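Probable TonB-dependent siderophore receptor PiuA (Acinetobacter baumannii, PDB 5FP1) probably takes part in the first step of iron uptake by binding iron-chelating siderophores at the outer membrane, possibly ferric enterobactin with micromolar affinity. Local coordinates at residues A[562-567]-A[595-600]; A[142-147]-A[167-172]; A[432-437]-A[473-478]. All blocks are in the same frame, centred on the assembly; numbering follows the deposited sequence.

In the fold
All three contacts involve antiparallel strands of the TonB-dependent receptor barrel, following one another along the chain in the order contact 2, contact 3, contact 1. Contact 2 (142-147 with 167-172) ties the loop between the last plug strand, 135-141, and the first barrel strand, 149-157, to strand 161-171. Contact 3 lies at the open ends of the hairpin 433-450/459-476, and contact 1 pairs strands 558-575 and 582-597. Contacts 1 and 2 have centres about 50 Å apart, on opposite sides of the chain's centre; the centre of contact 3 is about 33 Å from that of contact 1 and about 38 Å from that of contact 2. None touch: contacts 1 and 3 pair neighbouring barrel strands, and contact 2 joins the plug-to-barrel linker to the wall.

Contact 1: residues A[562-567]-A[595-600]; sequences VGESKV and LTKNGK
Glu564 and Lys597 face each other across two antiparallel strands, with their side chains on the same face of the wall. The Lys597 chain leaves with CG anti to the backbone N (chi1 -176°) and stays extended, passing by the carbonyl of Val562; CD lies 3.2 Å from Val562 O, and NZ makes a weak hydrogen bond of 3.0 Å to that same oxygen. The side chain of Glu564 crosses it at a slant, and its OE2 stops 4.5 Å from Lys597 NZ, too far for a salt bridge. A water fills the role instead: it accepts from Lys597 NZ at 2.6 Å and donates to both Glu564 OE2 and Val562 O. The ammonium and the carboxylate are thus linked through one solvent molecule, which would be expected to favour their charged forms.

Next to Lys597, Thr596 turns its methyl toward the carboxylate, CG2 to Glu564 OE1 3.8 Å, while its CB rests against Glu564 CB. The hydroxyl OG1 is held by Glu594, whereas Lys566, whose CG passes near that OG1, sends its ammonium to Asp568. Beneath these side chains the backbone of Glu564 pairs with that of Lys597 in both directions, Glu564 N to Lys597 O at 3.1 Å and Lys597 N to Glu564 O at 3.0 Å, both nearly straight. Ser565 CB comes within 4.3 Å of Leu595 CA, and Ser565 OG bonds to Tyr90 of the plug.

Thr596 and Lys597 both face Glu564, a classic beta bulge at the end of strand 582-597, and Val562 and Gly563 form another against Thr550 on the preceding strand. Both bulges lie in the hairpin of strands 558-575 and 582-597, neighbours in the antiparallel meander that forms the TonB-dependent receptor beta-barrel.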
ATOM      1  N   VAL A 562      15.162   6.656  21.050  1.00 24.89           N
ATOM      2  CA  VAL A 562      16.140   7.728  20.903  1.00 34.36           C
ATOM      3  C   VAL A 562      16.598   7.933  19.462  1.00 31.66           C
ATOM      4  O   VAL A 562      17.437   8.787  19.202  1.00 29.49           O
ATOM      5  CB  VAL A 562      17.391   7.441  21.778  1.00 31.43           C
ATOM      6  CG1 VAL A 562      17.029   7.496  23.254  1.00 40.61           C
ATOM      7  CG2 VAL A 562      17.982   6.086  21.451  1.00 33.60           C
ATOM      8  N   GLY A 563      16.060   7.163  18.521  1.00 25.02           N
ATOM      9  CA  GLY A 563      16.448   7.321  17.135  1.00 18.85           C
ATOM     10  C   GLY A 563      15.763   8.521  16.490  1.00 17.94           C
ATOM     11  O   GLY A 563      14.790   9.059  17.024  1.00 20.93           O
ATOM     12  N   GLU A 564      16.275   8.939  15.340  1.00 16.48           N
ATOM     13  CA  GLU A 564      15.710  10.063  14.617  1.00 15.34           C
ATOM     14  C   GLU A 564      15.961   9.913  13.156  1.00 15.09           C
ATOM     15  O   GLU A 564      17.040   9.499  12.735  1.00 19.36           O
ATOM     16  CB  GLU A 564      16.361  11.409  15.044  1.00 22.72           C
ATOM     17  CG  GLU A 564      16.357  11.670  16.524  1.00 25.20           C
ATOM     18  CD  GLU A 564      17.205  12.881  16.919  1.00 36.13           C
ATOM     19  OE1 GLU A 564      17.711  13.591  16.049  1.00 29.82           O
ATOM     20  OE2 GLU A 564      17.364  13.116  18.117  1.00 37.22           O
ATOM     21  N   SER A 565      14.990  10.340  12.357  1.00 16.68           N
ATOM     22  CA  SER A 565      15.153  10.424  10.929  1.00 15.36           C
ATOM     23  C   SER A 565      14.247  11.524  10.422  1.00 17.05           C
ATOM     24  O   SER A 565      13.305  11.939  11.111  1.00 16.92           O
ATOM     25  CB  SER A 565      14.817   9.084  10.233  1.00 17.31           C
ATOM     26  OG  SER A 565      13.408   8.883  10.221  1.00 17.40           O
ATOM     27  N   LYS A 566      14.549  12.013   9.224  1.00 16.65           N
ATOM     28  CA  LYS A 566      13.766  13.068   8.610  1.00 16.16           C
ATOM     29  C   LYS A 566      13.846  13.055   7.115  1.00 15.83           C
ATOM     30  O   LYS A 566      14.826  12.590   6.527  1.00 19.50           O
ATOM     31  CB  LYS A 566      14.174  14.454   9.106  1.00 18.79           C
ATOM     32  CG  LYS A 566      15.552  14.881   8.669  1.00 23.14           C
ATOM     33  CD  LYS A 566      15.756  16.350   9.067  1.00 28.15           C
ATOM     34  CE  LYS A 566      17.205  16.776   8.933  1.00 33.98           C
ATOM     35  NZ  LYS A 566      17.386  17.350   7.586  1.00 37.83           N
ATOM     36  N   VAL A 567      12.783  13.577   6.501  1.00 16.71           N
ATOM     37  CA  VAL A 567      12.707  13.722   5.075  1.00 17.06           C
ATOM     38  C   VAL A 567      12.313  15.169   4.768  1.00 18.25           C
ATOM     39  O   VAL A 567      11.208  15.605   5.123  1.00 19.73           O
ATOM     40  CB  VAL A 567      11.666  12.749   4.444  1.00 16.95           C
ATOM     41  CG1 VAL A 567      11.599  12.933   2.942  1.00 19.88           C
ATOM     42  CG2 VAL A 567      11.979  11.300   4.765  1.00 19.15           C
ATOM     43  N   LEU A 595      18.975   9.533   7.844  1.00 17.41           N
ATOM     44  CA  LEU A 595      18.970   8.717   9.034  1.00 19.77           C
ATOM     45  C   LEU A 595      19.827   9.423  10.074  1.00 22.42           C
ATOM     46  O   LEU A 595      21.004   9.127  10.233  1.00 20.53           O
ATOM     47  CB  LEU A 595      19.580   7.357   8.722  1.00 18.82           C
ATOM     48  CG  LEU A 595      18.754   6.488   7.775  1.00 19.86           C
ATOM     49  CD1 LEU A 595      19.612   5.354   7.217  1.00 20.35           C
ATOM     50  CD2 LEU A 595      17.547   5.952   8.529  1.00 19.80           C
ATOM     51  N   THR A 596      19.233  10.395  10.736  1.00 21.53           N
ATOM     52  CA  THR A 596      19.969  11.330  11.592  1.00 22.23           C
ATOM     53  C   THR A 596      20.672  10.647  12.759  1.00 26.21           C
ATOM     54  O   THR A 596      21.840  10.902  13.055  1.00 21.18           O
ATOM     55  CB  THR A 596      19.001  12.384  12.149  1.00 20.35           C
ATOM     56  OG1 THR A 596      18.218  12.922  11.064  1.00 21.12           O
ATOM     57  CG2 THR A 596      19.791  13.518  12.857  1.00 23.72           C
ATOM     58  N   LYS A 597      19.953   9.762  13.420  1.00 19.32           N
ATOM     59  CA  LYS A 597      20.486   9.073  14.558  1.00 22.99           C
ATOM     60  C   LYS A 597      20.001   7.627  14.572  1.00 22.23           C
ATOM     61  O   LYS A 597      18.794   7.351  14.669  1.00 20.32           O
ATOM     62  CB  LYS A 597      20.047   9.832  15.811  1.00 27.31           C
ATOM     63  CG  LYS A 597      20.594   9.291  17.098  1.00 41.17           C
ATOM     64  CD  LYS A 597      20.199  10.191  18.255  1.00 48.90           C
ATOM     65  CE  LYS A 597      20.476   9.515  19.586  1.00 56.29           C
ATOM     66  NZ  LYS A 597      19.680  10.174  20.658  1.00 73.40           N
ATOM     67  N   ASN A 598      20.948   6.704  14.459  1.00 20.69           N
ATOM     68  CA  ASN A 598      20.652   5.268  14.398  1.00 21.68           C
ATOM     69  C   ASN A 598      20.969   4.569  15.702  1.00 26.61           C
ATOM     70  O   ASN A 598      21.799   5.047  16.480  1.00 27.54           O
ATOM     71  CB  ASN A 598      21.506   4.646  13.286  1.00 24.63           C
ATOM     72  CG  ASN A 598      21.151   5.194  11.919  1.00 27.48           C
ATOM     73  OD1 ASN A 598      20.015   5.040  11.465  1.00 25.76           O
ATOM     74  ND2 ASN A 598      22.098   5.852  11.268  1.00 23.81           N
ATOM     75  N   GLY A 599      20.350   3.419  15.921  1.00 24.28           N
ATOM     76  CA  GLY A 599      20.712   2.553  17.043  1.00 27.41           C
ATOM     77  C   GLY A 599      21.683   1.460  16.628  1.00 28.36           C
ATOM     78  O   GLY A 599      22.689   1.733  15.967  1.00 36.91           O
ATOM     79  N   LYS A 600      21.406   0.228  17.035  1.00 24.13           N
ATOM     80  CA  LYS A 600      22.244  -0.910  16.664  1.00 24.20           C
ATOM     81  C   LYS A 600      21.441  -1.927  15.900  1.00 26.71           C
ATOM     82  O   LYS A 600      20.233  -1.975  16.028  1.00 26.23           O
ATOM     83  CB  LYS A 600      22.842  -1.555  17.911  1.00 28.98           C
ATOM     84  CG  LYS A 600      23.741  -0.624  18.697  1.00 29.37           C
ATOM     85  CD  LYS A 600      24.777  -1.422  19.473  1.00 40.54           C
ATOM     86  CE  LYS A 600      25.642  -0.520  20.339  1.00 41.06           C
ATOM     87  NZ  LYS A 600      24.769   0.358  21.155  1.00 49.08           N
TER
HETATM   88  O   HOH W   1      17.338  11.258  20.165  1.00 52.88           O
HETATM   89  O   HOH W   2      17.857   6.977  11.619  1.00 32.98           O

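Contact 2: residues A[142-147]-A[167-172]; sequences KVAKKG and DGNKDF
Asn169 grips the backbone of Lys145 through both ends of its amide, where the chain passes from the plug into the beta-barrel of this TonB-dependent receptor. Asn169 OD1 accepts from Lys145 N at 3.2 Å, and ND2 donates to Lys145 O at 2.8 Å, the oxygen lying 16° out of the amide plane. The same ND2 also reaches Gly147 O at 2.7 Å in a weak, bent bond. Asn169 points from strand 161-171 toward the loop, its CG anti to the backbone N (chi1 -174°) and beside its own carbonyl carbon, and OD1 also comes 3.4 Å from Ala144 CA. Two residues along, Asp171 OD2 receives Gly147 N on its anti lone pair at 2.8 Å, so amide and carboxylate hold the loop at Lys145 and at Gly147.

Further out, Arg179 of strand 177-188 links both segments, with a salt bridge to Asp167 OD2 and a hydrogen bond to Val143 O, and packs beside Asn169. Lys142 CD passes near Asp167 OD2 without closing a salt bridge, its NZ being bonded to Phe112 O. At the far end, Asp171 OD1 takes the N-H of Gly173, while Asp171 OD2 lies 3.3 Å from Lys146 CA.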
ATOM      1  N   LYS A 142     -16.351   0.770  -5.048  1.00 24.31           N
ATOM      2  CA  LYS A 142     -17.567   0.896  -5.837  1.00 27.82           C
ATOM      3  C   LYS A 142     -18.721   0.358  -5.016  1.00 24.77           C
ATOM      4  O   LYS A 142     -18.684  -0.774  -4.574  1.00 32.11           O
ATOM      5  CB  LYS A 142     -17.446   0.053  -7.091  1.00 28.19           C
ATOM      6  CG  LYS A 142     -16.422   0.586  -8.080  1.00 30.48           C
ATOM      7  CD  LYS A 142     -16.100  -0.456  -9.142  1.00 31.75           C
ATOM      8  CE  LYS A 142     -15.274   0.180 -10.242  1.00 40.14           C
ATOM      9  NZ  LYS A 142     -14.493  -0.831 -10.992  1.00 52.41           N
ATOM     10  N   VAL A 143     -19.767   1.140  -4.870  1.00 27.38           N
ATOM     11  CA  VAL A 143     -20.957   0.630  -4.211  1.00 33.57           C
ATOM     12  C   VAL A 143     -22.275   0.962  -4.972  1.00 30.29           C
ATOM     13  O   VAL A 143     -22.317   1.850  -5.823  1.00 27.72           O
ATOM     14  CB  VAL A 143     -20.995   1.099  -2.738  1.00 42.52           C
ATOM     15  CG1 VAL A 143     -21.051   2.613  -2.650  1.00 36.00           C
ATOM     16  CG2 VAL A 143     -22.158   0.463  -1.994  1.00 60.89           C
ATOM     17  N   ALA A 144     -23.329   0.217  -4.647  1.00 30.19           N
ATOM     18  CA  ALA A 144     -24.633   0.398  -5.273  1.00 28.60           C
ATOM     19  C   ALA A 144     -25.024   1.851  -5.221  1.00 31.07           C
ATOM     20  O   ALA A 144     -24.869   2.512  -4.190  1.00 32.76           O
ATOM     21  CB  ALA A 144     -25.686  -0.452  -4.567  1.00 22.78           C
ATOM     22  N   LYS A 145     -25.564   2.337  -6.333  1.00 28.08           N
ATOM     23  CA  LYS A 145     -25.977   3.709  -6.428  1.00 35.57           C
ATOM     24  C   LYS A 145     -27.116   3.895  -7.446  1.00 37.91           C
ATOM     25  O   LYS A 145     -27.586   2.936  -8.095  1.00 32.74           O
ATOM     26  CB  LYS A 145     -24.759   4.571  -6.792  1.00 37.40           C
ATOM     27  CG  LYS A 145     -24.138   4.188  -8.118  1.00 40.19           C
ATOM     28  CD  LYS A 145     -22.835   4.928  -8.349  1.00 44.90           C
ATOM     29  CE  LYS A 145     -22.355   4.725  -9.764  1.00 44.74           C
ATOM     30  NZ  LYS A 145     -21.073   5.434  -9.994  1.00 56.74           N
ATOM     31  N   LYS A 146     -27.600   5.123  -7.578  1.00 40.96           N
ATOM     32  CA  LYS A 146     -28.743   5.356  -8.462  1.00 37.04           C
ATOM     33  C   LYS A 146     -28.376   5.205  -9.944  1.00 42.70           C
ATOM     34  O   LYS A 146     -27.265   5.523 -10.357  1.00 37.61           O
ATOM     35  CB  LYS A 146     -29.362   6.735  -8.214  1.00 53.65           C
ATOM     36  CG  LYS A 146     -28.461   7.905  -8.544  1.00 58.33           C
ATOM     37  CD  LYS A 146     -29.190   9.233  -8.369  1.00 64.27           C
ATOM     38  CE  LYS A 146     -28.304  10.394  -8.799  1.00 77.24           C
ATOM     39  NZ  LYS A 146     -28.783  11.696  -8.261  1.00 87.74           N
ATOM     40  N   GLY A 147     -29.320   4.721 -10.743  1.00 42.71           N
ATOM     41  CA  GLY A 147     -29.103   4.588 -12.176  1.00 42.22           C
ATOM     42  C   GLY A 147     -28.715   3.168 -12.520  1.00 52.27           C
ATOM     43  O   GLY A 147     -27.888   2.569 -11.841  1.00 57.17           O
ATOM     44  N   ASP A 167     -19.678  -5.799 -13.973  1.00 28.33           N
ATOM     45  CA  ASP A 167     -20.137  -4.850 -12.942  1.00 28.32           C
ATOM     46  C   ASP A 167     -21.579  -4.420 -13.317  1.00 31.31           C
ATOM     47  O   ASP A 167     -21.776  -3.706 -14.289  1.00 36.56           O
ATOM     48  CB  ASP A 167     -19.211  -3.645 -12.928  1.00 31.83           C
ATOM     49  CG  ASP A 167     -19.545  -2.625 -11.831  1.00 47.39           C
ATOM     50  OD1 ASP A 167     -20.459  -2.882 -11.023  1.00 55.89           O
ATOM     51  OD2 ASP A 167     -18.890  -1.545 -11.785  1.00 42.68           O
ATOM     52  N   GLY A 168     -22.561  -4.878 -12.566  1.00 28.81           N
ATOM     53  CA  GLY A 168     -23.970  -4.551 -12.853  1.00 30.58           C
ATOM     54  C   GLY A 168     -24.625  -3.857 -11.680  1.00 32.59           C
ATOM     55  O   GLY A 168     -24.432  -4.249 -10.528  1.00 28.83           O
ATOM     56  N   ASN A 169     -25.404  -2.817 -11.973  1.00 31.82           N
ATOM     57  CA  ASN A 169     -26.106  -2.045 -10.956  1.00 29.38           C
ATOM     58  C   ASN A 169     -27.583  -1.858 -11.375  1.00 33.43           C
ATOM     59  O   ASN A 169     -27.860  -1.378 -12.461  1.00 37.14           O
ATOM     60  CB  ASN A 169     -25.430  -0.687 -10.825  1.00 26.05           C
ATOM     61  CG  ASN A 169     -25.982   0.142  -9.685  1.00 35.92           C
ATOM     62  OD1 ASN A 169     -25.421   0.161  -8.607  1.00 31.82           O
ATOM     63  ND2 ASN A 169     -27.082   0.850  -9.930  1.00 32.67           N
ATOM     64  N   LYS A 170     -28.501  -2.255 -10.511  1.00 32.22           N
ATOM     65  CA  LYS A 170     -29.932  -2.180 -10.793  1.00 39.09           C
ATOM     66  C   LYS A 170     -30.597  -1.245  -9.784  1.00 37.71           C
ATOM     67  O   LYS A 170     -30.564  -1.492  -8.585  1.00 33.93           O
ATOM     68  CB  LYS A 170     -30.548  -3.570 -10.711  1.00 43.68           C
ATOM     69  CG  LYS A 170     -31.892  -3.714 -11.398  1.00 62.27           C
ATOM     70  CD  LYS A 170     -32.446  -5.126 -11.211  1.00 67.60           C
ATOM     71  CE  LYS A 170     -32.156  -6.042 -12.398  1.00 57.57           C
ATOM     72  NZ  LYS A 170     -33.042  -5.743 -13.560  1.00 48.11           N
ATOM     73  N   ASP A 171     -31.182  -0.165 -10.298  1.00 46.25           N
ATOM     74  CA  ASP A 171     -31.951   0.810  -9.512  1.00 36.67           C
ATOM     75  C   ASP A 171     -33.424   0.402  -9.553  1.00 38.77           C
ATOM     76  O   ASP A 171     -34.041   0.431 -10.613  1.00 36.79           O
ATOM     77  CB  ASP A 171     -31.761   2.184 -10.162  1.00 41.87           C
ATOM     78  CG  ASP A 171     -32.346   3.335  -9.338  1.00 38.63           C
ATOM     79  OD1 ASP A 171     -33.338   3.127  -8.620  1.00 40.35           O
ATOM     80  OD2 ASP A 171     -31.792   4.448  -9.416  1.00 43.79           O
ATOM     81  N   PHE A 172     -33.988  -0.020  -8.428  1.00 39.34           N
ATOM     82  CA  PHE A 172     -35.368  -0.513  -8.422  1.00 41.56           C
ATOM     83  C   PHE A 172     -36.382   0.636  -8.485  1.00 49.46           C
ATOM     84  O   PHE A 172     -37.580   0.401  -8.393  1.00 40.60           O
ATOM     85  CB  PHE A 172     -35.654  -1.362  -7.179  1.00 40.04           C
ATOM     86  CG  PHE A 172     -34.992  -2.723  -7.187  1.00 52.34           C
ATOM     87  CD1 PHE A 172     -33.634  -2.854  -6.912  1.00 47.36           C
ATOM     88  CD2 PHE A 172     -35.742  -3.882  -7.438  1.00 56.20           C
ATOM     89  CE1 PHE A 172     -33.029  -4.104  -6.904  1.00 49.81           C
ATOM     90  CE2 PHE A 172     -35.141  -5.136  -7.434  1.00 57.92           C
ATOM     91  CZ  PHE A 172     -33.782  -5.245  -7.165  1.00 60.55           C
TER

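Contact 3: residues A[432-437]-A[473-478]; sequences KWLLDL and GITFKP
Trp433 and Phe476 meet at the open ends of an antiparallel hairpin, strands 433-450 and 459-476 of the transmembrane beta-barrel. Aromatic and apolar contacts lie on the face bearing Trp433, Leu435, Ile474 and Phe476. The six-membered ring of Trp433 and the Phe476 ring are turned 57° against each other, with centroids 4.9 Å apart; Phe476 CD1 stands over the indole, offset toward its rim, while Ile474 CG2 meets the indole edge at CE3. Leu435 CD1 touches Ile474 CG1. Lys432 lies alongside Phe476, pointing the same way, with CB 4.0 Å from Phe476 CE1. A detergent molecule touches Ile474, consistent with a lipid-facing surface.

Hydrogen bonds knit the backbones. Leu434 and Thr475 exchange two nearly straight bonds of 2.9 Å, N to O each way. Asp436 and Gly473 also bond both ways, Asp436 N to Gly473 O being the shorter at 2.7 Å, and Lys477 N donates to Lys432 O at 2.8 Å.

The other face, bearing Leu434, Thr475 and Asp436, meets Asp39 and Pro41. Asp436 OD2 bonds to Gln471; beyond the strand, Lys477 NZ forms a salt bridge with Asp39. Over this face a water donates to Leu434 O at 3.0 Å and hydrogen-bonds Thr475 OG1 at 2.7 Å, a hydroxyl that also bonds Asp39 O.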
ATOM      1  N   LYS A 432     -11.633  34.054   2.328  1.00 27.22           N
ATOM      2  CA  LYS A 432     -10.218  34.012   1.984  1.00 25.47           C
ATOM      3  C   LYS A 432      -9.384  33.353   3.075  1.00 22.52           C
ATOM      4  O   LYS A 432      -8.188  33.132   2.886  1.00 25.57           O
ATOM      5  CB  LYS A 432      -9.660  35.431   1.782  1.00 23.72           C
ATOM      6  CG  LYS A 432     -10.238  36.227   0.619  1.00 28.37           C
ATOM      7  CD  LYS A 432      -9.244  37.319   0.206  1.00 32.09           C
ATOM      8  CE  LYS A 432      -9.500  37.852  -1.171  1.00 43.95           C
ATOM      9  NZ  LYS A 432     -10.624  38.819  -1.109  1.00 44.37           N
ATOM     10  N   TRP A 433      -9.973  33.152   4.254  1.00 24.07           N
ATOM     11  CA  TRP A 433      -9.233  32.642   5.398  1.00 23.30           C
ATOM     12  C   TRP A 433      -9.895  31.404   6.000  1.00 26.72           C
ATOM     13  O   TRP A 433     -11.018  31.483   6.517  1.00 25.96           O
ATOM     14  CB  TRP A 433      -9.117  33.705   6.461  1.00 25.07           C
ATOM     15  CG  TRP A 433      -8.258  34.889   6.075  1.00 27.96           C
ATOM     16  CD1 TRP A 433      -8.682  36.080   5.553  1.00 28.64           C
ATOM     17  CD2 TRP A 433      -6.840  34.994   6.216  1.00 27.82           C
ATOM     18  NE1 TRP A 433      -7.609  36.924   5.352  1.00 27.75           N
ATOM     19  CE2 TRP A 433      -6.467  36.286   5.766  1.00 27.19           C
ATOM     20  CE3 TRP A 433      -5.843  34.126   6.680  1.00 31.63           C
ATOM     21  CZ2 TRP A 433      -5.144  36.716   5.757  1.00 30.37           C
ATOM     22  CZ3 TRP A 433      -4.518  34.565   6.674  1.00 35.49           C
ATOM     23  CH2 TRP A 433      -4.185  35.847   6.210  1.00 33.06           C
ATOM     24  N   LEU A 434      -9.196  30.267   5.934  1.00 21.85           N
ATOM     25  CA  LEU A 434      -9.710  28.996   6.503  1.00 24.40           C
ATOM     26  C   LEU A 434      -8.760  28.436   7.547  1.00 23.80           C
ATOM     27  O   LEU A 434      -7.576  28.271   7.273  1.00 26.11           O
ATOM     28  CB  LEU A 434      -9.891  27.938   5.423  1.00 26.03           C
ATOM     29  CG  LEU A 434     -10.519  28.398   4.116  1.00 33.85           C
ATOM     30  CD1 LEU A 434     -10.453  27.285   3.081  1.00 39.22           C
ATOM     31  CD2 LEU A 434     -11.945  28.828   4.346  1.00 36.41           C
ATOM     32  N   LEU A 435      -9.281  28.171   8.742  1.00 22.03           N
ATOM     33  CA  LEU A 435      -8.518  27.582   9.830  1.00 22.31           C
ATOM     34  C   LEU A 435      -8.878  26.089   9.948  1.00 24.23           C
ATOM     35  O   LEU A 435     -10.031  25.746  10.189  1.00 26.12           O
ATOM     36  CB  LEU A 435      -8.858  28.268  11.131  1.00 21.40           C
ATOM     37  CG  LEU A 435      -8.180  27.728  12.382  1.00 27.13           C
ATOM     38  CD1 LEU A 435      -6.663  27.812  12.265  1.00 30.69           C
ATOM     39  CD2 LEU A 435      -8.688  28.486  13.610  1.00 29.18           C
ATOM     40  N   ASP A 436      -7.902  25.218   9.713  1.00 21.01           N
ATOM     41  CA  ASP A 436      -8.136  23.757   9.743  1.00 20.81           C
ATOM     42  C   ASP A 436      -7.646  23.182  11.066  1.00 21.06           C
ATOM     43  O   ASP A 436      -6.511  23.462  11.480  1.00 25.53           O
ATOM     44  CB  ASP A 436      -7.374  23.102   8.591  1.00 25.82           C
ATOM     45  CG  ASP A 436      -7.823  21.645   8.344  1.00 33.50           C
ATOM     46  OD1 ASP A 436      -8.973  21.432   7.879  1.00 38.40           O
ATOM     47  OD2 ASP A 436      -7.016  20.736   8.641  1.00 39.72           O
ATOM     48  N   LEU A 437      -8.492  22.423  11.764  1.00 19.15           N
ATOM     49  CA  LEU A 437      -8.127  21.901  13.077  1.00 20.16           C
ATOM     50  C   LEU A 437      -8.502  20.438  13.179  1.00 20.14           C
ATOM     51  O   LEU A 437      -9.546  20.018  12.687  1.00 21.58           O
ATOM     52  CB  LEU A 437      -8.853  22.653  14.182  1.00 23.76           C
ATOM     53  CG  LEU A 437      -8.613  24.182  14.189  1.00 28.94           C
ATOM     54  CD1 LEU A 437      -9.643  24.833  15.091  1.00 32.46           C
ATOM     55  CD2 LEU A 437      -7.210  24.529  14.638  1.00 28.20           C
ATOM     56  N   GLY A 473      -3.857  23.945  10.517  1.00 20.08           N
ATOM     57  CA  GLY A 473      -3.409  24.590   9.305  1.00 20.50           C
ATOM     58  C   GLY A 473      -4.176  25.879   9.038  1.00 23.59           C
ATOM     59  O   GLY A 473      -5.306  26.045   9.495  1.00 19.68           O
ATOM     60  N   ILE A 474      -3.544  26.779   8.302  1.00 21.70           N
ATOM     61  CA  ILE A 474      -4.219  27.974   7.797  1.00 24.15           C
ATOM     62  C   ILE A 474      -4.101  28.011   6.298  1.00 22.80           C
ATOM     63  O   ILE A 474      -3.009  27.839   5.760  1.00 22.42           O
ATOM     64  CB  ILE A 474      -3.572  29.232   8.355  1.00 30.39           C
ATOM     65  CG1 ILE A 474      -3.700  29.228   9.881  1.00 35.62           C
ATOM     66  CG2 ILE A 474      -4.232  30.467   7.728  1.00 35.29           C
ATOM     67  CD1 ILE A 474      -2.868  30.286  10.567  1.00 42.82           C
ATOM     68  N   THR A 475      -5.223  28.238   5.630  1.00 21.63           N
ATOM     69  CA  THR A 475      -5.265  28.392   4.198  1.00 21.55           C
ATOM     70  C   THR A 475      -5.681  29.850   3.877  1.00 27.95           C
ATOM     71  O   THR A 475      -6.684  30.345   4.412  1.00 25.58           O
ATOM     72  CB  THR A 475      -6.269  27.447   3.560  1.00 26.60           C
ATOM     73  OG1 THR A 475      -5.890  26.077   3.816  1.00 27.45           O
ATOM     74  CG2 THR A 475      -6.299  27.680   2.071  1.00 25.59           C
ATOM     75  N   PHE A 476      -4.881  30.524   3.058  1.00 24.86           N
ATOM     76  CA  PHE A 476      -5.242  31.850   2.522  1.00 25.78           C
ATOM     77  C   PHE A 476      -5.595  31.680   1.071  1.00 21.65           C
ATOM     78  O   PHE A 476      -4.860  31.069   0.300  1.00 22.17           O
ATOM     79  CB  PHE A 476      -4.108  32.878   2.665  1.00 25.29           C
ATOM     80  CG  PHE A 476      -4.440  34.193   2.018  1.00 24.46           C
ATOM     81  CD1 PHE A 476      -5.405  35.026   2.585  1.00 24.36           C
ATOM     82  CD2 PHE A 476      -3.872  34.550   0.811  1.00 22.69           C
ATOM     83  CE1 PHE A 476      -5.759  36.222   1.975  1.00 29.04           C
ATOM     84  CE2 PHE A 476      -4.226  35.745   0.203  1.00 21.88           C
ATOM     85  CZ  PHE A 476      -5.164  36.575   0.781  1.00 22.55           C
ATOM     86  N   LYS A 477      -6.745  32.202   0.671  1.00 20.69           N
ATOM     87  CA  LYS A 477      -7.148  32.104  -0.716  1.00 19.30           C
ATOM     88  C   LYS A 477      -7.037  33.472  -1.456  1.00 25.16           C
ATOM     89  O   LYS A 477      -7.896  34.336  -1.281  1.00 25.14           O
ATOM     90  CB  LYS A 477      -8.577  31.577  -0.801  1.00 21.46           C
ATOM     91  CG  LYS A 477      -8.743  30.156  -0.232  1.00 24.80           C
ATOM     92  CD  LYS A 477     -10.161  29.599  -0.372  1.00 26.54           C
ATOM     93  CE  LYS A 477     -10.607  29.424  -1.801  1.00 25.19           C
ATOM     94  NZ  LYS A 477      -9.632  28.656  -2.624  1.00 25.03           N
ATOM     95  N   PRO A 478      -6.008  33.644  -2.301  1.00 25.30           N
ATOM     96  CA  PRO A 478      -5.898  34.920  -3.020  1.00 27.35           C
ATOM     97  C   PRO A 478      -7.055  35.157  -3.955  1.00 32.86           C
ATOM     98  O   PRO A 478      -7.438  36.310  -4.152  1.00 28.45           O
ATOM     99  CB  PRO A 478      -4.609  34.773  -3.817  1.00 24.17           C
ATOM    100  CG  PRO A 478      -3.816  33.762  -3.046  1.00 28.77           C
ATOM    101  CD  PRO A 478      -4.854  32.787  -2.583  1.00 23.79           C
TER
HETATM  102  O   HOH W   3      -7.134  25.551   6.209  1.00 29.50           O